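Local coordinates for protein HTH-type transcriptional regulator PrpR (Mycobacterium tuberculosis, PDB 6D2S) that regulates transcription of enzymes that break down short-chain fatty acids, among them cholesterol-derived propionate, through the glyoxylate and methylcitrate cycles, at residues Y12-Y17 and V108-Q113. Residues are numbered along the deposited sequence; the frame is centred on the assembly and turned at random.
Sequences YDRNNY and VATDDQ. With CA (calcium ion), chain B; NA (sodium ion), chain G.
R14, in the Schellman motif that ends helix 3-13 and one residue before its C-prime residue N15, reaches T110 in the loop after helix 101-109 of the IrrE N-terminal-like domain. The close part of this surface contact is the guanidinium edge. NH2 of R14 donates to OG1 of T110 over 2.8 Å, with an N-H...O angle of 155° and the oxygen tilted 15° from the guanidinium plane. OG1 is also hydrogen-bonded to the carbonyl O of I107. With NE anti to CB (chi3 -174°), the R14 chain runs straight out and carries the guanidinium to the loop. Within helix 3-13, F10 meets the guanidinium by a cation-pi contact, and its carbonyl O accepts from NH1 of R14. The rest is loose and solvent-mediated. One water accepts from NE of R14 and donates to OG1 of T110, while D111 has its CB 4.0 Å from NH2 of R14 and is also joined through a second water. The calcium ion that D13 binds through OD1 and OD2, together with D9, probably offsets part of the repulsion between D13 and D111. That second water donates to OD2 of D13 at 2.7 Å and, weakly, to OD2 of D111, and accepts from NH1 of R14 at 3.2 Å.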
ATOM      1  N   TYR A  12       1.573  -2.442 -13.839  1.00 15.83           N
ATOM      2  CA  TYR A  12       1.324  -3.795 -14.343  1.00 17.42           C
ATOM      3  C   TYR A  12       2.549  -4.353 -15.059  1.00 19.65           C
ATOM      4  O   TYR A  12       2.944  -5.514 -14.851  1.00 15.60           O
ATOM      5  CB  TYR A  12       0.126  -3.805 -15.296  1.00 18.56           C
ATOM      6  CG  TYR A  12      -0.086  -5.159 -15.928  1.00 17.80           C
ATOM      7  CD1 TYR A  12      -0.716  -6.178 -15.215  1.00 21.34           C
ATOM      8  CD2 TYR A  12       0.384  -5.449 -17.203  1.00 16.47           C
ATOM      9  CE1 TYR A  12      -0.904  -7.440 -15.757  1.00 20.83           C
ATOM     10  CE2 TYR A  12       0.198  -6.724 -17.755  1.00 18.56           C
ATOM     11  CZ  TYR A  12      -0.444  -7.708 -17.019  1.00 19.39           C
ATOM     12  OH  TYR A  12      -0.626  -8.972 -17.552  1.00 20.79           O
ATOM     13  N   ASP A  13       3.137  -3.547 -15.942  1.00 14.96           N
ATOM     14  CA  ASP A  13       4.304  -3.965 -16.711  1.00 16.47           C
ATOM     15  C   ASP A  13       5.490  -4.279 -15.828  1.00 16.47           C
ATOM     16  O   ASP A  13       6.414  -4.972 -16.269  1.00 19.13           O
ATOM     17  CB  ASP A  13       4.701  -2.867 -17.699  1.00 17.77           C
ATOM     18  CG  ASP A  13       3.715  -2.735 -18.829  1.00 20.41           C
ATOM     19  OD1 ASP A  13       2.889  -3.658 -18.974  1.00 15.65           O
ATOM     20  OD2 ASP A  13       3.750  -1.713 -19.556  1.00 18.04           O
ATOM     21  N   ARG A  14       5.497  -3.767 -14.599  1.00 13.66           N
ATOM     22  CA  ARG A  14       6.591  -4.003 -13.674  1.00 12.53           C
ATOM     23  C   ARG A  14       6.214  -5.011 -12.589  1.00 16.02           C
ATOM     24  O   ARG A  14       6.905  -5.097 -11.570  1.00 16.89           O
ATOM     25  CB  ARG A  14       7.053  -2.668 -13.079  1.00 13.80           C
ATOM     26  CG  ARG A  14       7.828  -1.807 -14.115  1.00 14.38           C
ATOM     27  CD  ARG A  14       7.792  -0.282 -13.871  1.00 17.28           C
ATOM     28  NE  ARG A  14       8.450   0.408 -14.995  1.00 20.45           N
ATOM     29  CZ  ARG A  14       7.890   0.582 -16.192  1.00 20.49           C
ATOM     30  NH1 ARG A  14       6.656   0.142 -16.416  1.00 16.92           N
ATOM     31  NH2 ARG A  14       8.556   1.176 -17.178  1.00 17.92           N
ATOM     32  N   ASN A  15       5.135  -5.781 -12.803  1.00 13.25           N
ATOM     33  CA  ASN A  15       4.664  -6.793 -11.840  1.00 13.22           C
ATOM     34  C   ASN A  15       4.312  -6.181 -10.485  1.00 13.67           C
ATOM     35  O   ASN A  15       4.419  -6.844  -9.447  1.00 12.80           O
ATOM     36  CB  ASN A  15       5.705  -7.897 -11.650  1.00 15.85           C
ATOM     37  CG  ASN A  15       6.021  -8.617 -12.943  1.00 36.02           C
ATOM     38  OD1 ASN A  15       5.119  -9.110 -13.624  1.00 39.36           O
ATOM     39  ND2 ASN A  15       7.301  -8.668 -13.297  1.00 40.85           N
ATOM     40  N   ASN A  16       3.902  -4.911 -10.482  0.57 12.67           N
ATOM     41  CA  ASN A  16       3.518  -4.211  -9.254  0.57 12.71           C
ATOM     42  C   ASN A  16       4.647  -4.201  -8.226  0.57 13.60           C
ATOM     43  O   ASN A  16       4.400  -4.172  -7.015  0.57 11.81           O
ATOM     44  CB  ASN A  16       2.250  -4.820  -8.648  0.57 14.08           C
ATOM     45  CG  ASN A  16       1.013  -4.580  -9.509  0.57 18.82           C
ATOM     46  OD1 ASN A  16       0.890  -3.549 -10.169  0.57 28.48           O
ATOM     47  ND2 ASN A  16       0.094  -5.533  -9.501  0.57 21.61           N
ATOM     48  N   TYR A  17       5.891  -4.227  -8.696  1.00 11.91           N
ATOM     49  CA  TYR A  17       7.057  -4.270  -7.821  1.00 11.72           C
ATOM     50  C   TYR A  17       8.142  -3.408  -8.454  1.00 12.35           C
ATOM     51  O   TYR A  17       8.519  -3.639  -9.604  1.00 15.38           O
ATOM     52  CB  TYR A  17       7.545  -5.716  -7.612  1.00 11.05           C
ATOM     53  CG  TYR A  17       8.881  -5.752  -6.905  1.00 14.84           C
ATOM     54  CD1 TYR A  17       8.960  -5.560  -5.530  1.00 11.79           C
ATOM     55  CD2 TYR A  17      10.055  -5.947  -7.614  1.00 14.53           C
ATOM     56  CE1 TYR A  17      10.180  -5.561  -4.881  1.00 13.02           C
ATOM     57  CE2 TYR A  17      11.289  -5.943  -6.980  1.00 12.81           C
ATOM     58  CZ  TYR A  17      11.339  -5.746  -5.607  1.00 11.61           C
ATOM     59  OH  TYR A  17      12.549  -5.732  -4.967  1.00 13.39           O
ATOM     60  N   VAL A 108      10.237   6.662 -13.774  1.00 15.31           N
ATOM     61  CA  VAL A 108       9.145   7.144 -14.623  1.00 14.84           C
ATOM     62  C   VAL A 108       9.592   7.212 -16.074  1.00 21.39           C
ATOM     63  O   VAL A 108       8.822   6.908 -16.999  1.00 21.10           O
ATOM     64  CB  VAL A 108       8.651   8.518 -14.127  1.00 15.26           C
ATOM     65  CG1 VAL A 108       7.672   9.129 -15.125  1.00 20.84           C
ATOM     66  CG2 VAL A 108       8.028   8.407 -12.749  1.00 14.83           C
ATOM     67  N   ALA A 109      10.844   7.608 -16.298  1.00 18.54           N
ATOM     68  CA  ALA A 109      11.337   7.820 -17.649  1.00 24.28           C
ATOM     69  C   ALA A 109      11.450   6.523 -18.442  1.00 26.05           C
ATOM     70  O   ALA A 109      11.536   6.575 -19.676  1.00 27.68           O
ATOM     71  CB  ALA A 109      12.685   8.542 -17.599  1.00 22.61           C
ATOM     72  N   THR A 110      11.436   5.364 -17.778  1.00 21.44           N
ATOM     73  CA  THR A 110      11.507   4.112 -18.526  1.00 23.62           C
ATOM     74  C   THR A 110      10.228   3.805 -19.298  1.00 25.83           C
ATOM     75  O   THR A 110      10.233   2.871 -20.102  1.00 29.11           O
ATOM     76  CB  THR A 110      11.830   2.924 -17.608  1.00 22.92           C
ATOM     77  OG1 THR A 110      10.783   2.747 -16.644  1.00 23.25           O
ATOM     78  CG2 THR A 110      13.159   3.136 -16.879  1.00 26.80           C
ATOM     79  N   ASP A 111       9.134   4.533 -19.067  1.00 21.02           N
ATOM     80  CA  ASP A 111       7.900   4.359 -19.842  1.00 20.96           C
ATOM     81  C   ASP A 111       7.820   5.519 -20.837  1.00 23.21           C
ATOM     82  O   ASP A 111       7.387   6.617 -20.483  1.00 27.21           O
ATOM     83  CB  ASP A 111       6.682   4.315 -18.920  1.00 20.52           C
ATOM     84  CG  ASP A 111       5.452   3.734 -19.599  1.00 29.38           C
ATOM     85  OD1 ASP A 111       5.438   3.674 -20.842  1.00 30.08           O
ATOM     86  OD2 ASP A 111       4.487   3.352 -18.901  1.00 29.82           O
ATOM     87  N   ASP A 112       8.224   5.271 -22.093  1.00 21.05           N
ATOM     88  CA  ASP A 112       8.370   6.358 -23.065  1.00 23.12           C
ATOM     89  C   ASP A 112       7.042   7.031 -23.406  1.00 29.42           C
ATOM     90  O   ASP A 112       7.047   8.188 -23.845  1.00 31.82           O
ATOM     91  CB  ASP A 112       9.043   5.837 -24.350  1.00 29.53           C
ATOM     92  CG  ASP A 112       9.240   6.936 -25.429  1.00 44.88           C
ATOM     93  OD1 ASP A 112      10.112   7.827 -25.271  1.00 41.19           O
ATOM     94  OD2 ASP A 112       8.537   6.886 -26.465  1.00 46.75           O
ATOM     95  N   GLN A 113       5.911   6.346 -23.193  1.00 27.33           N
ATOM     96  CA  GLN A 113       4.606   6.796 -23.682  1.00 34.06           C
ATOM     97  C   GLN A 113       3.849   7.695 -22.706  1.00 26.97           C
ATOM     98  O   GLN A 113       2.890   8.357 -23.122  1.00 24.33           O
ATOM     99  CB  GLN A 113       3.720   5.581 -24.017  1.00 37.78           C
ATOM    100  CG  GLN A 113       4.186   4.744 -25.214  1.00 42.43           C
ATOM    101  CD  GLN A 113       3.373   3.459 -25.389  1.00 40.85           C
ATOM    102  OE1 GLN A 113       3.102   2.749 -24.416  1.00 35.93           O
ATOM    103  NE2 GLN A 113       2.973   3.163 -26.632  1.00 32.46           N
TER
HETATM  104 CA    CA B 501       1.819  -2.593 -20.847  0.50 14.99          CA
HETATM  105 NA    NA G 506       2.670  -9.860 -14.240  1.00 18.95          NA
HETATM  106  O   HOH W   1       1.838  -7.681 -13.296  1.00 25.23           O
HETATM  107  O   HOH W   2       4.714   0.690 -18.837  1.00 24.43           O
HETATM  108  O   HOH W   3      11.275   0.481 -14.349  1.00 31.78           O
HETATM  109  O   HOH W   4       3.009 -12.118 -13.542  1.00 36.73           O
HETATM  110  O   HOH W   5       0.797 -10.226 -15.164  1.00 28.66           O